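Local coordinates for protein TonB-dependent siderophore receptor (Pseudomonas aeruginosa 39016, PDB 5NEC) that probably takes up iron-siderophore complexes across the outer membrane as a TonB-dependent receptor, a route also of interest for siderophore-drug conjugates, at residues 107-112 / 301-306; 118-123 / 232-237; 356-361 / 440-445. All coordinates share one frame; numbering follows the deposited sequence.

Interaction 1 of 3, residues 107-112 / 301-306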
# COMPACT_ATOMS: atom_id res chain seq x y z
N TYR A 107 3.70 -6.49 -4.11
CA TYR A 107 4.43 -7.73 -4.01
C TYR A 107 4.64 -8.05 -2.53
O TYR A 107 4.77 -7.14 -1.71
CB TYR A 107 5.77 -7.60 -4.75
CG TYR A 107 5.57 -7.37 -6.24
CD1 TYR A 107 5.47 -8.45 -7.11
CD2 TYR A 107 5.44 -6.09 -6.78
CE1 TYR A 107 5.27 -8.27 -8.47
CE2 TYR A 107 5.24 -5.89 -8.14
CZ TYR A 107 5.15 -7.00 -8.97
OH TYR A 107 4.96 -6.86 -10.32
N VAL A 108 4.61 -9.34 -2.20
CA VAL A 108 5.05 -9.83 -0.90
C VAL A 108 6.25 -10.72 -1.17
O VAL A 108 6.13 -11.76 -1.84
CB VAL A 108 3.93 -10.60 -0.16
CG1 VAL A 108 4.48 -11.25 1.11
CG2 VAL A 108 2.76 -9.67 0.16
N ASP A 109 7.42 -10.29 -0.69
CA ASP A 109 8.69 -10.97 -0.96
C ASP A 109 8.89 -11.27 -2.45
O ASP A 109 9.08 -12.41 -2.84
CB ASP A 109 8.80 -12.25 -0.14
CG ASP A 109 8.69 -12.00 1.34
OD1 ASP A 109 9.59 -11.33 1.90
OD2 ASP A 109 7.70 -12.45 1.97
N GLY A 110 8.79 -10.23 -3.26
CA GLY A 110 9.04 -10.31 -4.70
C GLY A 110 8.10 -11.17 -5.53
O GLY A 110 8.43 -11.52 -6.65
N VAL A 111 6.93 -11.53 -4.99
CA VAL A 111 5.95 -12.32 -5.74
C VAL A 111 4.61 -11.63 -5.66
O VAL A 111 4.30 -11.03 -4.63
CB VAL A 111 5.85 -13.76 -5.17
CG1 VAL A 111 4.81 -14.59 -5.93
CG2 VAL A 111 7.23 -14.42 -5.17
N ARG A 112 3.81 -11.69 -6.73
CA ARG A 112 2.52 -10.95 -6.80
C ARG A 112 1.54 -11.50 -5.78
O ARG A 112 1.72 -12.62 -5.30
CB ARG A 112 1.92 -10.96 -8.20
CG ARG A 112 1.18 -9.64 -8.57
CD ARG A 112 0.55 -9.67 -9.98
NE ARG A 112 1.42 -9.15 -11.06
CZ ARG A 112 1.57 -9.70 -12.27
NH1 ARG A 112 0.93 -10.82 -12.63
NH2 ARG A 112 2.39 -9.12 -13.14
N THR A 301 10.39 -20.75 -5.76
CA THR A 301 9.38 -20.26 -4.84
C THR A 301 8.02 -20.65 -5.39
O THR A 301 7.73 -20.45 -6.57
CB THR A 301 9.47 -18.74 -4.70
OG1 THR A 301 10.79 -18.39 -4.26
CG2 THR A 301 8.44 -18.20 -3.68
N SER A 302 7.20 -21.23 -4.52
CA SER A 302 5.84 -21.59 -4.85
C SER A 302 4.93 -20.87 -3.90
O SER A 302 5.14 -20.92 -2.69
CB SER A 302 5.64 -23.10 -4.71
OG SER A 302 6.55 -23.75 -5.56
N ARG A 303 3.93 -20.18 -4.44
CA ARG A 303 2.91 -19.54 -3.63
C ARG A 303 1.52 -20.00 -4.08
O ARG A 303 1.20 -19.98 -5.27
CB ARG A 303 3.06 -18.01 -3.69
CG ARG A 303 2.00 -17.28 -2.88
CD ARG A 303 2.35 -15.82 -2.69
NE ARG A 303 3.44 -15.66 -1.74
CZ ARG A 303 4.20 -14.57 -1.62
NH1 ARG A 303 4.00 -13.50 -2.38
NH2 ARG A 303 5.17 -14.54 -0.71
N TYR A 304 0.72 -20.47 -3.12
CA TYR A 304 -0.71 -20.63 -3.30
C TYR A 304 -1.43 -19.61 -2.39
O TYR A 304 -1.15 -19.52 -1.19
CB TYR A 304 -1.18 -22.05 -2.97
CG TYR A 304 -2.66 -22.22 -3.26
CD1 TYR A 304 -3.10 -22.63 -4.52
CD2 TYR A 304 -3.62 -21.90 -2.30
CE1 TYR A 304 -4.46 -22.74 -4.82
CE2 TYR A 304 -4.97 -22.01 -2.58
CZ TYR A 304 -5.39 -22.43 -3.83
OH TYR A 304 -6.73 -22.53 -4.09
N GLY A 305 -2.37 -18.86 -2.97
CA GLY A 305 -3.13 -17.84 -2.26
C GLY A 305 -4.62 -17.97 -2.50
O GLY A 305 -5.03 -18.43 -3.54
N ASN A 306 -5.41 -17.52 -1.54
CA ASN A 306 -6.85 -17.69 -1.55
C ASN A 306 -7.47 -16.52 -0.76
O ASN A 306 -7.17 -16.36 0.42
CB ASN A 306 -7.15 -19.03 -0.88
CG ASN A 306 -8.62 -19.26 -0.63
OD1 ASN A 306 -9.47 -18.73 -1.34
ND2 ASN A 306 -8.93 -19.98 0.43
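Thr-301 and Val-111 make the first touch between this barrel strand and the plug turn, methyl to methyl, with Thr-301 CG2 4.2 Å from Val-111 CG2. A beta-branched residue suits both places, since each backbone is extended and each side chain offers a compact methyl. Ser-302 turns away from the plug. Arg-303 carries the contact. With CG anti to the backbone N (chi1 179°) the chain leaves the wall toward the turn, and it bends at chi3 (-73°), which turns NE aside. It meets Val-111 tip to tip, Arg-303 NH1 lying 3.4 Å from Val-111 CB, while it crosses the Val-108 side chain at about a right angle. Both terminal nitrogens grip one atom: Arg-303 NH1 donates to Val-108 O at 2.8 Å, and Arg-303 NH2 reaches the same Val-108 O at 3.2 Å from 54° above the carbonyl plane. That oxygen also accepts from Val-111 N within the type I' turn from Val-108 to Val-111; Asp-109 and Gly-110 fill the turn's corner with positive phi. The remaining guanidinium nitrogen, NE, bonds Thr-285 on the adjacent barrel strand. Asp-109 OD2, hydrogen-bonded to Ser-151, stays 4.2 Å from Arg-303 NH2, too far for a salt bridge. Tyr-304, like Ser-302, touches a bound detergent molecule, as expected of the outer surface of a barrel. The buried cation is thus held mainly by neutral oxygens, with the carboxylate probably easing its charge from a distance, and a single carbonyl oxygen, Val-108 O, ties the plug turn to the wall.

Interaction 2 of 3, residues 118-123 / 232-237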
# COMPACT_ATOMS: atom_id res chain seq x y z
N THR A 118 -7.17 -4.91 2.02
CA THR A 118 -6.54 -3.97 2.97
C THR A 118 -5.44 -4.67 3.79
O THR A 118 -5.71 -5.62 4.55
CB THR A 118 -7.57 -3.35 3.97
OG1 THR A 118 -8.69 -2.82 3.26
CG2 THR A 118 -6.92 -2.25 4.83
N ARG A 119 -4.21 -4.20 3.65
CA ARG A 119 -3.06 -4.90 4.17
C ARG A 119 -2.61 -4.39 5.52
O ARG A 119 -2.54 -3.19 5.78
CB ARG A 119 -1.93 -4.86 3.17
CG ARG A 119 -2.21 -5.72 1.98
CD ARG A 119 -1.09 -5.63 0.97
NE ARG A 119 -1.44 -6.41 -0.20
CZ ARG A 119 -2.26 -6.00 -1.17
NH1 ARG A 119 -2.83 -4.79 -1.14
NH2 ARG A 119 -2.50 -6.79 -2.20
N GLU A 120 -2.25 -5.35 6.36
CA GLU A 120 -1.92 -5.12 7.74
C GLU A 120 -0.38 -5.12 7.76
O GLU A 120 0.22 -5.38 6.73
CB GLU A 120 -2.67 -6.20 8.54
CG GLU A 120 -2.17 -6.57 9.90
CD GLU A 120 -2.21 -5.47 10.94
OE1 GLU A 120 -3.29 -5.08 11.42
OE2 GLU A 120 -1.10 -5.06 11.32
N ILE A 121 0.26 -4.71 8.86
CA ILE A 121 1.73 -4.68 8.94
C ILE A 121 2.37 -5.61 9.98
O ILE A 121 3.59 -5.69 10.01
CB ILE A 121 2.30 -3.23 9.11
CG1 ILE A 121 1.72 -2.49 10.32
CG2 ILE A 121 2.04 -2.41 7.86
CD1 ILE A 121 2.19 -3.00 11.67
N PHE A 122 1.57 -6.30 10.82
CA PHE A 122 2.11 -7.13 11.92
C PHE A 122 3.14 -8.17 11.46
O PHE A 122 4.09 -8.43 12.18
CB PHE A 122 1.02 -7.83 12.77
CG PHE A 122 0.51 -9.15 12.20
CD1 PHE A 122 -0.36 -9.17 11.10
CD2 PHE A 122 0.87 -10.36 12.76
CE1 PHE A 122 -0.83 -10.36 10.57
CE2 PHE A 122 0.41 -11.56 12.23
CZ PHE A 122 -0.46 -11.57 11.14
N ASN A 123 2.99 -8.71 10.25
CA ASN A 123 3.93 -9.70 9.71
C ASN A 123 5.05 -9.13 8.82
O ASN A 123 5.76 -9.90 8.18
CB ASN A 123 3.16 -10.78 8.94
CG ASN A 123 3.94 -12.08 8.79
OD1 ASN A 123 4.57 -12.56 9.75
ND2 ASN A 123 3.92 -12.64 7.59
N TYR A 232 0.29 -17.45 5.91
CA TYR A 232 -0.24 -16.17 6.34
C TYR A 232 -1.79 -16.20 6.32
O TYR A 232 -2.40 -16.53 5.31
CB TYR A 232 0.28 -15.04 5.44
CG TYR A 232 -0.22 -13.67 5.85
CD1 TYR A 232 0.39 -12.97 6.87
CD2 TYR A 232 -1.32 -13.08 5.21
CE1 TYR A 232 -0.06 -11.72 7.25
CE2 TYR A 232 -1.77 -11.82 5.59
CZ TYR A 232 -1.14 -11.14 6.60
OH TYR A 232 -1.56 -9.90 7.01
N HIS A 233 -2.40 -15.84 7.43
CA HIS A 233 -3.84 -15.85 7.54
C HIS A 233 -4.31 -14.57 8.22
O HIS A 233 -3.84 -14.27 9.31
CB HIS A 233 -4.30 -17.04 8.35
CG HIS A 233 -5.78 -17.14 8.46
ND1 HIS A 233 -6.55 -17.69 7.46
CD2 HIS A 233 -6.65 -16.73 9.41
CE1 HIS A 233 -7.83 -17.62 7.79
NE2 HIS A 233 -7.91 -17.04 8.97
N LEU A 234 -5.22 -13.83 7.57
CA LEU A 234 -5.88 -12.67 8.16
C LEU A 234 -7.37 -12.69 7.84
O LEU A 234 -7.77 -12.90 6.69
CB LEU A 234 -5.26 -11.37 7.65
CG LEU A 234 -5.71 -10.09 8.40
CD1 LEU A 234 -4.96 -9.94 9.71
CD2 LEU A 234 -5.50 -8.87 7.54
N GLU A 235 -8.18 -12.43 8.86
CA GLU A 235 -9.63 -12.40 8.77
C GLU A 235 -10.09 -11.07 9.33
O GLU A 235 -9.60 -10.65 10.37
CB GLU A 235 -10.19 -13.53 9.61
CG GLU A 235 -11.63 -13.92 9.28
CD GLU A 235 -11.84 -15.40 9.50
OE1 GLU A 235 -11.08 -16.18 8.84
OE2 GLU A 235 -12.72 -15.78 10.30
N SER A 236 -11.02 -10.40 8.66
CA SER A 236 -11.51 -9.13 9.17
C SER A 236 -13.00 -8.95 8.99
O SER A 236 -13.60 -9.56 8.13
CB SER A 236 -10.73 -7.95 8.58
OG SER A 236 -10.95 -7.82 7.22
N ASP A 237 -13.58 -8.12 9.84
CA ASP A 237 -15.03 -7.94 9.93
C ASP A 237 -15.27 -6.53 10.44
O ASP A 237 -15.20 -6.27 11.63
CB ASP A 237 -15.64 -9.00 10.85
CG ASP A 237 -17.16 -8.88 10.97
OD1 ASP A 237 -17.83 -8.56 9.98
OD2 ASP A 237 -17.69 -9.09 12.07
O HOH W 1 1.13 -8.05 7.93
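The interface between plug and barrel wall is built here by Phe-122 and Asn-123 of a plug loop lying against Tyr-232 and Leu-234 on the inner face of strand 225-238. The Phe-122 and Tyr-232 rings are nearly parallel (29°) but slid apart, with centroids 5.8 Å from each other, so they overlap little; contact is made at Phe-122 CE1, 3.7 Å from Tyr-232 CE1. Asn-123 slides past Tyr-232 in the opposite direction, its amide tilted 26° from the ring and Asn-123 ND2 3.6 Å from Tyr-232 CD1. Leu-234 adds its two methyls: Leu-234 CD2 lies 4.0 Å from Glu-120 CB, and CD1 approaches Phe-122 CE1. Glu-120 lends only its aliphatic stem to this apolar patch. Its chain bends at chi2, and Glu-120 OE2 accepts from two consecutive backbone groups, Ile-121 N (2.8 Å) and Phe-122 N (3.0 Å), which probably helps fix the loop's backbone. Beyond the two segments, the Glu-120 carboxylate forms salt bridges with Arg-173 and Arg-210 of the barrel. A water accepts from Asn-123 N at 3.0 Å and weakly links Glu-120 O with the Tyr-232 hydroxyl. A loop of the plug domain set against the inner side of a strand of the large antiparallel barrel is the arrangement of TonB-dependent receptors, whose globular plug fills the barrel.

Interaction 3 of 3, residues 356-361 / 440-445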
# COMPACT_ATOMS: atom_id res chain seq x y z
N GLY A 356 37.21 -8.68 -17.76
CA GLY A 356 37.74 -8.06 -16.55
C GLY A 356 36.70 -7.41 -15.63
O GLY A 356 37.08 -6.80 -14.62
N PHE A 357 35.41 -7.52 -15.96
CA PHE A 357 34.37 -6.85 -15.19
C PHE A 357 33.56 -7.89 -14.43
O PHE A 357 33.30 -8.98 -14.92
CB PHE A 357 33.44 -6.02 -16.09
CG PHE A 357 34.15 -5.17 -17.11
CD1 PHE A 357 34.97 -4.10 -16.74
CD2 PHE A 357 34.04 -5.49 -18.45
CE1 PHE A 357 35.64 -3.35 -17.72
CE2 PHE A 357 34.68 -4.72 -19.43
CZ PHE A 357 35.50 -3.66 -19.06
N LYS A 358 33.13 -7.54 -13.23
CA LYS A 358 32.17 -8.32 -12.48
C LYS A 358 30.78 -8.08 -13.07
O LYS A 358 30.40 -6.94 -13.38
CB LYS A 358 32.17 -7.86 -11.03
CG LYS A 358 31.43 -8.79 -10.08
CD LYS A 358 31.27 -8.13 -8.73
CE LYS A 358 30.66 -9.08 -7.74
NZ LYS A 358 30.50 -8.43 -6.41
N ASN A 359 30.01 -9.17 -13.21
CA ASN A 359 28.62 -9.11 -13.62
C ASN A 359 27.78 -9.70 -12.49
O ASN A 359 27.75 -10.92 -12.32
CB ASN A 359 28.41 -9.93 -14.89
CG ASN A 359 29.04 -9.30 -16.11
OD1 ASN A 359 30.28 -9.22 -16.24
ND2 ASN A 359 28.20 -8.86 -17.03
N SER A 360 27.10 -8.84 -11.73
CA SER A 360 26.15 -9.27 -10.72
C SER A 360 24.77 -9.34 -11.37
O SER A 360 24.23 -8.31 -11.78
CB SER A 360 26.16 -8.32 -9.54
OG SER A 360 27.44 -8.38 -8.93
N PHE A 361 24.24 -10.56 -11.49
CA PHE A 361 23.06 -10.79 -12.31
C PHE A 361 21.94 -11.51 -11.55
O PHE A 361 22.16 -12.11 -10.50
CB PHE A 361 23.43 -11.58 -13.58
CG PHE A 361 23.57 -13.05 -13.36
CD1 PHE A 361 24.75 -13.58 -12.87
CD2 PHE A 361 22.52 -13.92 -13.65
CE1 PHE A 361 24.88 -14.96 -12.66
CE2 PHE A 361 22.64 -15.30 -13.42
CZ PHE A 361 23.82 -15.81 -12.94
N THR A 440 24.14 -6.11 -13.47
CA THR A 440 24.93 -4.93 -13.12
C THR A 440 26.41 -5.22 -13.38
O THR A 440 26.96 -6.18 -12.84
CB THR A 440 24.73 -4.52 -11.65
OG1 THR A 440 23.41 -3.99 -11.51
CG2 THR A 440 25.72 -3.43 -11.21
N ILE A 441 27.04 -4.37 -14.18
CA ILE A 441 28.44 -4.54 -14.57
C ILE A 441 29.27 -3.45 -13.89
O ILE A 441 28.99 -2.28 -14.07
CB ILE A 441 28.59 -4.45 -16.10
CG1 ILE A 441 27.52 -5.34 -16.78
CG2 ILE A 441 30.00 -4.84 -16.50
CD1 ILE A 441 27.57 -5.41 -18.29
N ASP A 442 30.26 -3.83 -13.08
CA ASP A 442 31.23 -2.86 -12.53
C ASP A 442 32.31 -2.68 -13.56
O ASP A 442 33.12 -3.59 -13.76
CB ASP A 442 31.89 -3.33 -11.24
CG ASP A 442 30.92 -3.44 -10.09
OD1 ASP A 442 30.02 -2.58 -9.97
OD2 ASP A 442 31.08 -4.40 -9.30
N LEU A 443 32.33 -1.53 -14.22
CA LEU A 443 33.35 -1.21 -15.22
C LEU A 443 34.69 -0.89 -14.52
O LEU A 443 35.72 -1.43 -14.89
CB LEU A 443 32.89 -0.08 -16.14
CG LEU A 443 31.61 -0.39 -16.93
CD1 LEU A 443 31.15 0.84 -17.71
CD2 LEU A 443 31.78 -1.56 -17.88
N ASN A 444 34.63 -0.01 -13.53
CA ASN A 444 35.73 0.21 -12.56
C ASN A 444 35.09 0.70 -11.26
O ASN A 444 33.87 0.64 -11.13
CB ASN A 444 36.80 1.17 -13.09
CG ASN A 444 36.25 2.53 -13.50
OD1 ASN A 444 35.30 3.07 -12.91
ND2 ASN A 444 36.86 3.11 -14.53
N GLU A 445 35.87 1.20 -10.30
CA GLU A 445 35.26 1.68 -9.04
C GLU A 445 34.42 2.97 -9.18
O GLU A 445 33.66 3.29 -8.27
CB GLU A 445 36.28 1.76 -7.88
CG GLU A 445 37.30 2.90 -7.92
CD GLU A 445 38.62 2.48 -8.56
OE1 GLU A 445 38.59 1.88 -9.66
OE2 GLU A 445 39.69 2.76 -7.96
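Ser-360 and Thr-440 pair across two neighbouring antiparallel strands of the beta-barrel, near the tight turns at one end of the wall. The strand segments run at 162° to each other, close to fully antiparallel. Backbone bonds come first. Thr-440 N donates to Ser-360 O at 2.8 Å in an almost straight bond (171°), and Ser-360 N returns one to Thr-440 O at 2.9 Å, making a hydrogen-bonded pair. Farther along, Asp-442 N reaches Lys-358 O at 3.1 Å. Between them Asn-359 and Ile-441 form a non-hydrogen-bonded pair, where Ile-441 CA points its hydrogen at Lys-358 O over 3.3 Å.

Apolar packing gathers on the face that holds Asn-359 and Ile-441. Phe-357 CB meets Ile-441 CG2 at 3.7 Å, a methyl that the beta-branch places beside the neighbouring strand. Leu-443 CD2 sits over the centre of the Phe-357 ring, 4.2 Å from its centroid and 8° off the normal, a CH-pi contact in which the leucine methyl offers C-H groups to the flat pi face. Asn-359 lies alongside Ile-441, Asn-359 ND2 3.6 Å from Ile-441 CG1, and its ND2 donates to Asp-439.

Polar side chains occupy the other face, with Lys-358, Ser-360, Thr-440 and Asp-442. Thr-440 OG1 hydrogen-bonds Thr-44, tying the strand to a much earlier part of the chain. Lys-358 is extended beyond CG and runs beside Asp-442 pointing the same way; the opposite charges may attract weakly, but Lys-358 NZ stands 5.0 Å from Asp-442 OD2, beyond a salt bridge.

How the interactions relate
Interactions 1 and 2 both press the plug against the inner wall, at strands separated in the barrel by strand 276-291, whereas interaction 3 joins two wall strands to each other. The centres of interactions 1 and 2 lie 15 Å apart, their nearest atoms about 5 Å, and along the chain interaction 2 is nested inside the loop that interaction 1 closes. Interaction 3 follows in series, its centre 31 Å from that of interaction 1 and 41 Å from that of interaction 2. Bound detergent touches Ser-302 and Tyr-304 in interaction 1, whereas the Tyr-232 side chain of interaction 2 is about 13 Å from a bound detergent molecule.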